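Local coordinates for protein aromatic-L-amino-acid decarboxylase (Catharanthus roseus, PDB 6EEW) that catalyses the pyridoxal 5'-phosphate-dependent decarboxylation of L-tryptophan to tryptamine and of 5-hydroxy-L-tryptophan to serotonin, at residues R409-F414 with L488-T493; F427-D432 with E440-L445; R221-T226 with Q236-M241; S107-G112 with L322-C327. All coordinates share one frame; numbering follows the deposited sequence.

How the contacts relate
Along the chain from the N terminus, contact 4 opens first, at 107-112, and closes a loop of some 210 residues at 322-327, just past the cofactor lysine. Contact 3 nests inside it, a short strand-to-helix return at the edge of the seven-stranded sheet, on the opposite side of the chain's centre. Contacts 1 and 2 follow in series and belong to the C-terminal part with its four-stranded antiparallel sheet. Contact 1 joins 409-414 to the last helix; contact 2, nested inside the loop closed by contact 1, joins strand 424-429 to helix 438-451. These two touch: Phe414 CZ packs at 3.5 Å on Leu429 CD2, whereas contacts 3 and 4 lie centre to centre about 38 Å apart.

Contact 1 (R409-F414 with L488-T493); sequences RSDSRF and LIQKLT
Asp411 OD1 takes two bonds from Arg413, while OD2 of the same carboxylate faces Gln490 on the helix. The backbone N of Arg413 reaches OD1 on its anti side at 2.8 Å, and Arg413 NE comes to OD1 on the syn side at 3.1 Å. A bend at chi3 (-55°) turns Arg413 NE back to the acid, and NH2 completes a side-on salt bridge with Asp411 OD2 at 2.8 Å. Gln490 NE2 adds a weak bond of 3.4 Å to Asp411 OD2. The guanidinium, fixed in this way, receives Thr493 tip to tip: the methyl CG2 lies over the centre of one face, 3.8 Å from Arg413 CZ. Arg413 NH1 has a second anion in Asp494. Thr493 OG1 stands at the ring edge of Phe414, 3.1 Å from CZ, and bonds back to Ile489 O at 2.9 Å. Ile489 CG2 packs obliquely on Phe414 CZ. The Asx turn at Asp411 coincides with a type I turn from Asp411 to Phe414. Together they lead helix 375-409 into edge strand 414-416, with Phe414 packed against helix 479-496, in the C-terminal alpha/beta domain of fold-type I pyridoxal phosphate enzymes.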
loop_
_atom_site.group_PDB
_atom_site.type_symbol
_atom_site.label_atom_id
_atom_site.label_comp_id
_atom_site.label_asym_id
_atom_site.label_seq_id
_atom_site.Cartn_x
_atom_site.Cartn_y
_atom_site.Cartn_z
ATOM N N ARG A 409 2.597 -12.605 38.592
ATOM C CA ARG A 409 1.717 -13.203 39.598
ATOM C C ARG A 409 2.446 -13.468 40.905
ATOM O O ARG A 409 1.810 -13.524 41.963
ATOM C CB ARG A 409 1.084 -14.494 39.084
ATOM C CG ARG A 409 0.114 -14.292 37.930
ATOM C CD ARG A 409 -0.574 -15.600 37.565
ATOM N NE ARG A 409 -1.430 -15.473 36.391
ATOM C CZ ARG A 409 -2.670 -14.996 36.423
ATOM N NH1 ARG A 409 -3.199 -14.604 37.577
ATOM N NH2 ARG A 409 -3.382 -14.911 35.304
ATOM N N SER A 410 3.770 -13.650 40.863
ATOM C CA SER A 410 4.514 -13.870 42.099
ATOM C C SER A 410 4.600 -12.615 42.953
ATOM O O SER A 410 5.017 -12.705 44.112
ATOM C CB SER A 410 5.928 -14.372 41.802
ATOM O OG SER A 410 5.892 -15.579 41.069
ATOM N N ASP A 411 4.207 -11.459 42.422
ATOM C CA ASP A 411 4.269 -10.200 43.154
ATOM C C ASP A 411 2.848 -9.764 43.481
ATOM O O ASP A 411 2.070 -9.421 42.582
ATOM C CB ASP A 411 5.002 -9.122 42.363
ATOM C CG ASP A 411 5.296 -7.890 43.204
ATOM O OD1 ASP A 411 4.444 -7.534 44.044
ATOM O OD2 ASP A 411 6.378 -7.283 43.028
ATOM N N SER A 412 2.519 -9.781 44.773
ATOM C CA SER A 412 1.169 -9.504 45.243
ATOM C C SER A 412 0.786 -8.040 45.090
ATOM O O SER A 412 -0.381 -7.701 45.318
ATOM C CB SER A 412 1.028 -9.946 46.701
ATOM O OG SER A 412 2.035 -9.356 47.497
ATOM N N ARG A 413 1.741 -7.166 44.763
ATOM C CA ARG A 413 1.410 -5.772 44.504
ATOM C C ARG A 413 0.771 -5.600 43.134
ATOM O O ARG A 413 -0.021 -4.675 42.932
ATOM C CB ARG A 413 2.665 -4.904 44.595
ATOM C CG ARG A 413 3.355 -4.950 45.945
ATOM C CD ARG A 413 4.696 -4.229 45.902
ATOM N NE ARG A 413 5.576 -4.740 44.851
ATOM C CZ ARG A 413 6.829 -4.332 44.663
ATOM N NH1 ARG A 413 7.356 -3.410 45.460
ATOM N NH2 ARG A 413 7.558 -4.849 43.684
ATOM N N PHE A 414 1.070 -6.502 42.209
ATOM C CA PHE A 414 0.583 -6.459 40.842
ATOM C C PHE A 414 -0.544 -7.466 40.650
ATOM O O PHE A 414 -0.744 -8.376 41.457
ATOM C CB PHE A 414 1.723 -6.757 39.868
ATOM C CG PHE A 414 2.815 -5.724 39.874
ATOM C CD1 PHE A 414 3.842 -5.786 40.800
ATOM C CD2 PHE A 414 2.845 -4.724 38.916
ATOM C CE1 PHE A 414 4.855 -4.847 40.796
ATOM C CE2 PHE A 414 3.861 -3.786 38.904
ATOM C CZ PHE A 414 4.864 -3.846 39.843
ATOM N N LEU A 488 13.669 -4.167 36.149
ATOM C CA LEU A 488 13.520 -2.717 36.124
ATOM C C LEU A 488 12.152 -2.298 36.637
ATOM O O LEU A 488 12.027 -1.315 37.378
ATOM C CB LEU A 488 13.727 -2.198 34.701
ATOM C CG LEU A 488 13.571 -0.687 34.485
ATOM C CD1 LEU A 488 14.644 0.088 35.227
ATOM C CD2 LEU A 488 13.515 -0.305 33.003
ATOM N N ILE A 489 11.107 -3.007 36.211
ATOM C CA ILE A 489 9.756 -2.703 36.669
ATOM C C ILE A 489 9.692 -2.775 38.186
ATOM O O ILE A 489 9.147 -1.880 38.848
ATOM C CB ILE A 489 8.740 -3.652 36.007
ATOM C CG1 ILE A 489 8.751 -3.450 34.483
ATOM C CG2 ILE A 489 7.359 -3.454 36.608
ATOM C CD1 ILE A 489 7.833 -4.372 33.712
ATOM N N GLN A 490 10.278 -3.829 38.764
ATOM C CA GLN A 490 10.258 -3.965 40.215
ATOM C C GLN A 490 11.048 -2.847 40.886
ATOM O O GLN A 490 10.622 -2.313 41.918
ATOM C CB GLN A 490 10.797 -5.335 40.630
ATOM C CG GLN A 490 9.774 -6.456 40.531
ATOM C CD GLN A 490 10.278 -7.765 41.107
ATOM O OE1 GLN A 490 11.375 -8.227 40.781
ATOM N NE2 GLN A 490 9.487 -8.359 41.996
ATOM N N LYS A 491 12.205 -2.481 40.327
ATOM C CA LYS A 491 12.984 -1.395 40.920
ATOM C C LYS A 491 12.199 -0.090 40.908
ATOM O O LYS A 491 12.160 0.639 41.906
ATOM C CB LYS A 491 14.318 -1.205 40.195
ATOM C CG LYS A 491 15.139 -0.049 40.787
ATOM C CD LYS A 491 16.471 0.170 40.084
ATOM C CE LYS A 491 16.290 0.727 38.678
ATOM N NZ LYS A 491 17.594 1.118 38.059
ATOM N N LEU A 492 11.580 0.231 39.772
ATOM C CA LEU A 492 10.833 1.479 39.680
ATOM C C LEU A 492 9.600 1.456 40.568
ATOM O O LEU A 492 9.179 2.503 41.073
ATOM C CB LEU A 492 10.453 1.758 38.227
ATOM C CG LEU A 492 11.650 1.977 37.301
ATOM C CD1 LEU A 492 11.208 2.298 35.876
ATOM C CD2 LEU A 492 12.546 3.067 37.857
ATOM N N THR A 493 9.017 0.278 40.790
ATOM C CA THR A 493 7.901 0.188 41.721
ATOM C C THR A 493 8.372 0.421 43.150
ATOM O O THR A 493 7.722 1.144 43.910
ATOM C CB THR A 493 7.217 -1.172 41.597
ATOM O OG1 THR A 493 6.712 -1.335 40.265
ATOM C CG2 THR A 493 6.069 -1.287 42.591
#

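Contact 2 (F427-D432 with E440-L445); sequences FRLKPD and EVNKKL
The carboxamide of Asn442 lies against the backbone of Leu429 and engages both its N-H and its C=O, while the two side chains cross obliquely. Leu429 N donates to Asn442 OD1 at 2.6 Å, almost straight at 175° and in the carbonyl plane on a lone pair. Asn442 ND2 returns a weak bond of 3.3 Å to Leu429 O, and is also hydrogen-bonded to Val438 O. With CG beside its own backbone N (chi1 -75°), Asn442 carries the amide toward the strand. Arg428 CB touches the same OD1 at 3.5 Å, but its NH1 forms a salt bridge with Glu415. The Leu429 side chain runs at about a right angle to both Val441 and Leu445: its CD1 meets Val441 CG1 at 3.7 Å and Leu445 CD2 at 4.1 Å. A leucine in place of Asn442 would probably leave the buried Leu429 N without its acceptor. The axes of strand 427-429 and helix 440-445 approach to 8.1 Å and cross at 111°. Asn442 also packs on Tyr466 and Leu468 of strand 465-471, and Leu429 also touches Phe414 of strand 414-416 and Thr493 of helix 479-496, so helix 438-451 and the last helix share one face of the C-terminal sheet.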
loop_
_atom_site.group_PDB
_atom_site.type_symbol
_atom_site.label_atom_id
_atom_site.label_comp_id
_atom_site.label_asym_id
_atom_site.label_seq_id
_atom_site.Cartn_x
_atom_site.Cartn_y
_atom_site.Cartn_z
ATOM N N PHE A 427 -1.235 -6.004 32.662
ATOM C CA PHE A 427 -1.044 -6.069 34.108
ATOM C C PHE A 427 -1.155 -4.676 34.717
ATOM O O PHE A 427 -1.223 -3.665 34.013
ATOM C CB PHE A 427 0.299 -6.708 34.464
ATOM C CG PHE A 427 1.495 -5.919 34.011
ATOM C CD1 PHE A 427 1.841 -5.863 32.672
ATOM C CD2 PHE A 427 2.273 -5.229 34.931
ATOM C CE1 PHE A 427 2.943 -5.139 32.258
ATOM C CE2 PHE A 427 3.376 -4.502 34.526
ATOM C CZ PHE A 427 3.712 -4.453 33.187
ATOM N N ARG A 428 -1.187 -4.628 36.048
ATOM C CA ARG A 428 -1.264 -3.336 36.725
ATOM C C ARG A 428 -0.851 -3.507 38.181
ATOM O O ARG A 428 -0.759 -4.621 38.694
ATOM C CB ARG A 428 -2.683 -2.757 36.616
ATOM C CG ARG A 428 -3.663 -3.364 37.618
ATOM C CD ARG A 428 -5.129 -3.110 37.257
ATOM N NE ARG A 428 -5.736 -1.933 37.871
ATOM C CZ ARG A 428 -6.791 -1.983 38.681
ATOM N NH1 ARG A 428 -7.341 -3.151 38.989
ATOM N NH2 ARG A 428 -7.294 -0.867 39.191
ATOM N N LEU A 429 -0.580 -2.385 38.836
ATOM C CA LEU A 429 -0.425 -2.373 40.282
ATOM C C LEU A 429 -1.800 -2.386 40.935
ATOM O O LEU A 429 -2.683 -1.619 40.540
ATOM C CB LEU A 429 0.364 -1.144 40.729
ATOM C CG LEU A 429 1.887 -1.230 40.644
ATOM C CD1 LEU A 429 2.501 0.157 40.777
ATOM C CD2 LEU A 429 2.434 -2.161 41.727
ATOM N N LYS A 430 -1.987 -3.259 41.925
ATOM C CA LYS A 430 -3.276 -3.309 42.593
ATOM C C LYS A 430 -3.586 -1.961 43.241
ATOM O O LYS A 430 -2.680 -1.240 43.669
ATOM C CB LYS A 430 -3.305 -4.405 43.655
ATOM C CG LYS A 430 -3.377 -5.822 43.119
ATOM C CD LYS A 430 -3.490 -6.804 44.280
ATOM C CE LYS A 430 -3.708 -8.226 43.803
ATOM N NZ LYS A 430 -3.673 -9.178 44.942
ATOM N N PRO A 431 -4.868 -1.608 43.351
ATOM C CA PRO A 431 -5.221 -0.308 43.946
ATOM C C PRO A 431 -4.729 -0.106 45.374
ATOM O O PRO A 431 -4.438 1.034 45.764
ATOM C CB PRO A 431 -6.758 -0.299 43.876
ATOM C CG PRO A 431 -7.168 -1.684 43.442
ATOM C CD PRO A 431 -6.014 -2.243 42.685
ATOM N N ASP A 432 -4.623 -1.167 46.167
ATOM C CA ASP A 432 -4.302 -1.019 47.582
ATOM C C ASP A 432 -2.812 -0.835 47.855
ATOM O O ASP A 432 -2.437 -0.642 49.018
ATOM C CB ASP A 432 -4.827 -2.228 48.363
ATOM C CG ASP A 432 -4.268 -3.544 47.850
ATOM O OD1 ASP A 432 -3.583 -3.535 46.805
ATOM O OD2 ASP A 432 -4.502 -4.588 48.495
ATOM N N GLU A 440 -3.491 6.769 38.505
ATOM C CA GLU A 440 -2.307 7.622 38.521
ATOM C C GLU A 440 -1.056 6.840 38.902
ATOM O O GLU A 440 0.028 7.110 38.378
ATOM C CB GLU A 440 -2.508 8.815 39.453
ATOM C CG GLU A 440 -3.261 9.970 38.803
ATOM C CD GLU A 440 -2.558 10.497 37.548
ATOM O OE1 GLU A 440 -1.337 10.770 37.612
ATOM O OE2 GLU A 440 -3.225 10.640 36.501
ATOM N N VAL A 441 -1.174 5.884 39.829
ATOM C CA VAL A 441 -0.006 5.103 40.233
ATOM C C VAL A 441 0.544 4.334 39.039
ATOM O O VAL A 441 1.752 4.344 38.761
ATOM C CB VAL A 441 -0.364 4.153 41.389
ATOM C CG1 VAL A 441 0.856 3.333 41.794
ATOM C CG2 VAL A 441 -0.931 4.924 42.580
ATOM N N ASN A 442 -0.344 3.674 38.300
ATOM C CA ASN A 442 0.119 2.905 37.154
ATOM C C ASN A 442 0.628 3.816 36.041
ATOM O O ASN A 442 1.592 3.473 35.342
ATOM C CB ASN A 442 -1.016 2.007 36.661
ATOM C CG ASN A 442 -1.241 0.799 37.564
ATOM O OD1 ASN A 442 -0.466 -0.158 37.555
ATOM N ND2 ASN A 442 -2.309 0.849 38.356
ATOM N N LYS A 443 0.016 4.993 35.877
ATOM C CA LYS A 443 0.485 5.943 34.873
ATOM C C LYS A 443 1.886 6.443 35.200
ATOM O O LYS A 443 2.743 6.560 34.314
ATOM C CB LYS A 443 -0.503 7.104 34.779
ATOM C CG LYS A 443 -0.639 7.699 33.394
ATOM C CD LYS A 443 -1.522 8.945 33.423
ATOM C CE LYS A 443 -2.781 8.715 34.258
ATOM N NZ LYS A 443 -3.607 7.574 33.766
ATOM N N LYS A 444 2.141 6.726 36.478
ATOM C CA LYS A 444 3.474 7.139 36.899
ATOM C C LYS A 444 4.490 6.033 36.659
ATOM O O LYS A 444 5.613 6.295 36.208
ATOM C CB LYS A 444 3.451 7.531 38.376
ATOM C CG LYS A 444 4.775 8.048 38.906
ATOM C CD LYS A 444 5.361 9.119 37.990
ATOM C CE LYS A 444 6.439 9.925 38.703
ATOM N NZ LYS A 444 7.405 9.053 39.429
ATOM N N LEU A 445 4.120 4.786 36.957
ATOM C CA LEU A 445 5.043 3.684 36.708
ATOM C C LEU A 445 5.379 3.578 35.224
ATOM O O LEU A 445 6.550 3.441 34.845
ATOM C CB LEU A 445 4.452 2.371 37.214
ATOM C CG LEU A 445 5.348 1.163 36.935
ATOM C CD1 LEU A 445 6.683 1.337 37.646
ATOM C CD2 LEU A 445 4.665 -0.124 37.353
#

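Contact 3 (R221-T226 with Q236-M241); sequences RLIPTT and QVLRKM
Ile223 is packed hard against the helix, its CG2 only 3.3 Å from Val237 CG1, closer than two methyl carbons normally come. The two side chains pass alongside, pointing opposite ways. Ile223 CD1 meets Leu238 CD1 at 3.6 Å, and Met241 SD rests 3.6 Å from Ile223 CG2. Of the helix residues, Met241 gives most to the contact. A turn at its chi3 (63°) brings CE against Ile223 CG1. The rim is looser. At one place Arg221 and Met241 approach tip to tip, CE lying over the centre of one guanidinium face, 3.9 Å from Arg221 CZ; at another the exposed Pro224 comes with CD to 4.2 Å from Met241 SD. Arg221 NH1 has its salt bridge with Asp245, further along the helix. An alanine at Arg221 would probably leave Asp245 without its cation and Met241 CE without the guanidinium face it lies over. Leu222 points away from the helix and touches His203, which binds L-tryptophan. Strand 220-223 is the outer strand of the large mixed sheet, and the helix runs back beside it, the axes of the two segments 9.8 Å apart at closest and 150° between their directions, nearly antiparallel. Strand 220-223 and helix 235-247 begin a beta-alpha-beta crossover to strand 251-258, with Leu238 packed against Tyr197 of the intervening strand 194-199 and Leu273 of helix 270-280.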
loop_
_atom_site.group_PDB
_atom_site.type_symbol
_atom_site.label_atom_id
_atom_site.label_comp_id
_atom_site.label_asym_id
_atom_site.label_seq_id
_atom_site.Cartn_x
_atom_site.Cartn_y
_atom_site.Cartn_z
ATOM N N ARG A 221 -22.402 -0.166 14.285
ATOM C CA ARG A 221 -22.786 -0.570 15.635
ATOM C C ARG A 221 -21.651 -1.314 16.333
ATOM O O ARG A 221 -21.169 -2.341 15.832
ATOM C CB ARG A 221 -24.065 -1.405 15.590
ATOM C CG ARG A 221 -25.203 -0.683 14.850
ATOM C CD ARG A 221 -26.559 -1.291 15.161
ATOM N NE ARG A 221 -26.873 -1.174 16.578
ATOM C CZ ARG A 221 -27.781 -1.915 17.201
ATOM N NH1 ARG A 221 -28.462 -2.830 16.527
ATOM N NH2 ARG A 221 -28.007 -1.747 18.500
ATOM N N LEU A 222 -21.231 -0.793 17.490
ATOM C CA LEU A 222 -20.234 -1.441 18.338
ATOM C C LEU A 222 -20.921 -2.296 19.407
ATOM O O LEU A 222 -21.684 -1.784 20.236
ATOM C CB LEU A 222 -19.337 -0.397 19.001
ATOM C CG LEU A 222 -18.443 0.551 18.197
ATOM C CD1 LEU A 222 -17.635 1.376 19.196
ATOM C CD2 LEU A 222 -17.528 -0.189 17.239
ATOM N N ILE A 223 -20.617 -3.587 19.413
ATOM C CA ILE A 223 -21.190 -4.544 20.353
ATOM C C ILE A 223 -20.519 -4.377 21.713
ATOM O O ILE A 223 -19.304 -4.595 21.844
ATOM C CB ILE A 223 -21.048 -5.977 19.831
ATOM C CG1 ILE A 223 -21.583 -6.062 18.409
ATOM C CG2 ILE A 223 -21.838 -6.918 20.702
ATOM C CD1 ILE A 223 -21.067 -7.261 17.659
ATOM N N PRO A 224 -21.262 -3.997 22.740
ATOM C CA PRO A 224 -20.663 -3.851 24.072
ATOM C C PRO A 224 -20.131 -5.173 24.611
ATOM O O PRO A 224 -20.739 -6.231 24.437
ATOM C CB PRO A 224 -21.827 -3.330 24.928
ATOM C CG PRO A 224 -23.071 -3.682 24.143
ATOM C CD PRO A 224 -22.672 -3.573 22.710
ATOM N N THR A 225 -18.973 -5.098 25.261
ATOM C CA THR A 225 -18.329 -6.259 25.843
ATOM C C THR A 225 -17.998 -5.959 27.296
ATOM O O THR A 225 -17.847 -4.799 27.686
ATOM C CB THR A 225 -17.047 -6.640 25.109
ATOM O OG1 THR A 225 -16.069 -5.609 25.297
ATOM C CG2 THR A 225 -17.313 -6.852 23.634
ATOM N N THR A 226 -17.903 -7.019 28.093
ATOM C CA THR A 226 -17.676 -6.900 29.525
ATOM C C THR A 226 -16.573 -7.852 29.973
ATOM O O THR A 226 -16.218 -8.819 29.280
ATOM C CB THR A 226 -18.965 -7.169 30.309
ATOM O OG1 THR A 226 -19.250 -8.569 30.274
ATOM C CG2 THR A 226 -20.132 -6.406 29.697
ATOM N N GLN A 236 -24.854 -14.089 22.289
ATOM C CA GLN A 236 -26.201 -13.676 22.673
ATOM C C GLN A 236 -26.411 -12.184 22.440
ATOM O O GLN A 236 -27.443 -11.762 21.901
ATOM C CB GLN A 236 -26.452 -14.039 24.140
ATOM C CG GLN A 236 -26.373 -15.538 24.444
ATOM C CD GLN A 236 -25.056 -15.973 25.094
ATOM O OE1 GLN A 236 -23.962 -15.684 24.592
ATOM N NE2 GLN A 236 -25.163 -16.680 26.218
ATOM N N VAL A 237 -25.437 -11.369 22.854
ATOM C CA VAL A 237 -25.518 -9.921 22.659
ATOM C C VAL A 237 -25.707 -9.587 21.182
ATOM O O VAL A 237 -26.606 -8.823 20.796
ATOM C CB VAL A 237 -24.258 -9.241 23.232
ATOM C CG1 VAL A 237 -24.225 -7.758 22.860
ATOM C CG2 VAL A 237 -24.211 -9.400 24.743
ATOM N N LEU A 238 -24.859 -10.164 20.336
ATOM C CA LEU A 238 -24.938 -9.890 18.909
ATOM C C LEU A 238 -26.265 -10.351 18.322
ATOM O O LEU A 238 -26.838 -9.669 17.466
ATOM C CB LEU A 238 -23.774 -10.568 18.195
ATOM C CG LEU A 238 -23.739 -10.558 16.670
ATOM C CD1 LEU A 238 -23.676 -9.134 16.121
ATOM C CD2 LEU A 238 -22.541 -11.390 16.173
ATOM N N ARG A 239 -26.754 -11.521 18.742
ATOM C CA ARG A 239 -28.016 -12.004 18.202
ATOM C C ARG A 239 -29.139 -11.059 18.562
ATOM O O ARG A 239 -30.000 -10.750 17.727
ATOM C CB ARG A 239 -28.345 -13.392 18.728
ATOM C CG ARG A 239 -29.792 -13.760 18.451
ATOM C CD ARG A 239 -30.111 -15.137 18.949
ATOM N NE ARG A 239 -29.325 -16.139 18.242
ATOM C CZ ARG A 239 -29.649 -16.634 17.055
ATOM N NH1 ARG A 239 -30.758 -16.221 16.439
ATOM N NH2 ARG A 239 -28.867 -17.548 16.495
ATOM N N LYS A 240 -29.150 -10.593 19.810
ATOM C CA LYS A 240 -30.183 -9.657 20.227
ATOM C C LYS A 240 -30.128 -8.394 19.369
ATOM O O LYS A 240 -31.157 -7.918 18.863
ATOM C CB LYS A 240 -30.010 -9.331 21.710
ATOM C CG LYS A 240 -31.042 -8.366 22.245
ATOM C CD LYS A 240 -32.428 -8.952 22.011
ATOM C CE LYS A 240 -33.530 -8.032 22.490
ATOM N NZ LYS A 240 -34.864 -8.579 22.124
ATOM N N MET A 241 -28.918 -7.865 19.154
ATOM C CA MET A 241 -28.769 -6.666 18.330
ATOM C C MET A 241 -29.253 -6.907 16.903
ATOM O O MET A 241 -29.985 -6.087 16.335
ATOM C CB MET A 241 -27.312 -6.197 18.335
ATOM C CG MET A 241 -26.795 -5.748 19.702
ATOM S SD MET A 241 -25.015 -5.435 19.727
ATOM C CE MET A 241 -24.885 -4.082 18.554
#

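Contact 4 (S107-G112 with L322-C327); sequences SAAFLG and LAYLDC
Tyr324 and Phe110 bring a loop next to the cofactor site against helix 107-119, in the large domain of a fold-type I pyridoxal phosphate decarboxylase. The loop follows Lys319, which carries the pyridoxal phosphate, and leads to strand 328-332. From CB, which points to the helix, CG stands beside the backbone N of Tyr324 (chi1 -73°), and the ring reaches Ala109 and Phe110. Its CD1 meets Ala109 CB at 4.0 Å, with that methyl at the ring edge. One atom further, Tyr324 CE1 lies 3.7 Å from both the backbone N and CB of Phe110. Tyr324 CZ has Phe110 CD1 at 3.8 Å, and this carbon lies over one face of the tyrosine ring. At the tip, OH is 3.8 Å from the same CD1 and hydrogen-bonds to the hydroxyl of Tyr42. The rings meet obliquely, centroids 5.5 Å apart and planes at 58°, so neither lies flat on the other. Phe110 also meets Phe27 of the second subunit and Tyr324 packs on its Thr117, so the contact lies at the dimer interface, while at the far end of the segment Cys327 N hydrogen-bonds to ND1 of His318, a residue that binds L-tryptophan. Back at the start of the loop, Leu322 O receives a hydrogen bond from Ser106 OG and lies 3.2 Å from the methyl carbon CB of Ala109.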
loop_
_atom_site.group_PDB
_atom_site.type_symbol
_atom_site.label_atom_id
_atom_site.label_comp_id
_atom_site.label_asym_id
_atom_site.label_seq_id
_atom_site.Cartn_x
_atom_site.Cartn_y
_atom_site.Cartn_z
ATOM N N SER A 107 15.980 -12.039 8.139
ATOM C CA SER A 107 16.839 -11.755 6.998
ATOM C C SER A 107 16.280 -12.338 5.705
ATOM O O SER A 107 16.438 -11.731 4.638
ATOM C CB SER A 107 18.253 -12.262 7.260
ATOM O OG SER A 107 18.255 -13.641 7.508
ATOM N N ALA A 108 15.622 -13.500 5.765
ATOM C CA ALA A 108 15.013 -14.038 4.547
ATOM C C ALA A 108 14.030 -13.037 3.959
ATOM O O ALA A 108 14.022 -12.792 2.742
ATOM C CB ALA A 108 14.319 -15.370 4.817
ATOM N N ALA A 109 13.221 -12.415 4.819
ATOM C CA ALA A 109 12.256 -11.434 4.338
ATOM C C ALA A 109 12.956 -10.192 3.805
ATOM O O ALA A 109 12.499 -9.586 2.833
ATOM C CB ALA A 109 11.278 -11.061 5.450
ATOM N N PHE A 110 14.055 -9.783 4.434
ATOM C CA PHE A 110 14.776 -8.621 3.936
ATOM C C PHE A 110 15.352 -8.882 2.554
ATOM O O PHE A 110 15.356 -7.991 1.697
ATOM C CB PHE A 110 15.885 -8.225 4.896
ATOM C CG PHE A 110 16.443 -6.879 4.619
ATOM C CD1 PHE A 110 15.735 -5.740 4.976
ATOM C CD2 PHE A 110 17.670 -6.738 3.989
ATOM C CE1 PHE A 110 16.253 -4.473 4.717
ATOM C CE2 PHE A 110 18.197 -5.475 3.727
ATOM C CZ PHE A 110 17.493 -4.345 4.094
ATOM N N LEU A 111 15.854 -10.096 2.324
ATOM C CA LEU A 111 16.285 -10.455 0.985
ATOM C C LEU A 111 15.117 -10.372 0.016
ATOM O O LEU A 111 15.263 -9.875 -1.105
ATOM C CB LEU A 111 16.873 -11.860 0.986
ATOM C CG LEU A 111 18.106 -12.045 1.881
ATOM C CD1 LEU A 111 18.674 -13.434 1.700
ATOM C CD2 LEU A 111 19.150 -10.994 1.571
ATOM N N GLY A 112 13.943 -10.832 0.448
ATOM C CA GLY A 112 12.769 -10.734 -0.408
ATOM C C GLY A 112 12.405 -9.297 -0.724
ATOM O O GLY A 112 12.024 -8.975 -1.848
ATOM N N LEU A 322 7.451 -12.306 10.808
ATOM C CA LEU A 322 8.804 -12.059 10.332
ATOM C C LEU A 322 8.844 -11.349 8.976
ATOM O O LEU A 322 9.901 -11.298 8.329
ATOM C CB LEU A 322 9.586 -13.371 10.267
ATOM C CG LEU A 322 9.388 -14.335 11.451
ATOM C CD1 LEU A 322 10.114 -15.631 11.167
ATOM C CD2 LEU A 322 9.902 -13.725 12.754
ATOM N N ALA A 323 7.725 -10.808 8.515
ATOM C CA ALA A 323 7.714 -10.050 7.281
ATOM C C ALA A 323 7.956 -8.601 7.638
ATOM O O ALA A 323 7.508 -8.119 8.684
ATOM C CB ALA A 323 6.386 -10.208 6.540
ATOM N N TYR A 324 8.665 -7.900 6.788
ATOM C CA TYR A 324 8.686 -6.486 7.108
ATOM C C TYR A 324 7.346 -5.868 6.716
ATOM O O TYR A 324 6.541 -6.481 6.006
ATOM C CB TYR A 324 9.857 -5.801 6.397
ATOM C CG TYR A 324 11.228 -6.117 6.979
ATOM C CD1 TYR A 324 11.869 -7.321 6.712
ATOM C CD2 TYR A 324 11.887 -5.192 7.781
ATOM C CE1 TYR A 324 13.119 -7.596 7.231
ATOM C CE2 TYR A 324 13.132 -5.467 8.307
ATOM C CZ TYR A 324 13.742 -6.658 8.028
ATOM O OH TYR A 324 14.979 -6.913 8.560
ATOM N N LEU A 325 7.086 -4.653 7.201
ATOM C CA LEU A 325 6.028 -3.855 6.589
ATOM C C LEU A 325 6.359 -3.628 5.120
ATOM O O LEU A 325 7.517 -3.394 4.773
ATOM C CB LEU A 325 5.884 -2.504 7.287
ATOM C CG LEU A 325 5.048 -2.390 8.562
ATOM C CD1 LEU A 325 5.799 -2.994 9.747
ATOM C CD2 LEU A 325 4.651 -0.939 8.817
ATOM N N ASP A 326 5.358 -3.712 4.241
ATOM C CA ASP A 326 3.983 -4.089 4.540
ATOM C C ASP A 326 3.788 -5.522 4.127
ATOM O O ASP A 326 4.491 -6.017 3.240
ATOM C CB ASP A 326 2.957 -3.234 3.780
ATOM C CG ASP A 326 2.934 -1.798 4.227
ATOM O OD1 ASP A 326 2.836 -1.573 5.453
ATOM O OD2 ASP A 326 2.996 -0.897 3.349
ATOM N N CYS A 327 2.818 -6.184 4.760
ATOM C CA CYS A 327 2.424 -7.522 4.350
ATOM C C CYS A 327 1.173 -7.956 5.103
ATOM O O CYS A 327 1.243 -8.247 6.301
ATOM C CB CYS A 327 3.565 -8.512 4.584
ATOM S SG CYS A 327 3.311 -10.132 3.840
#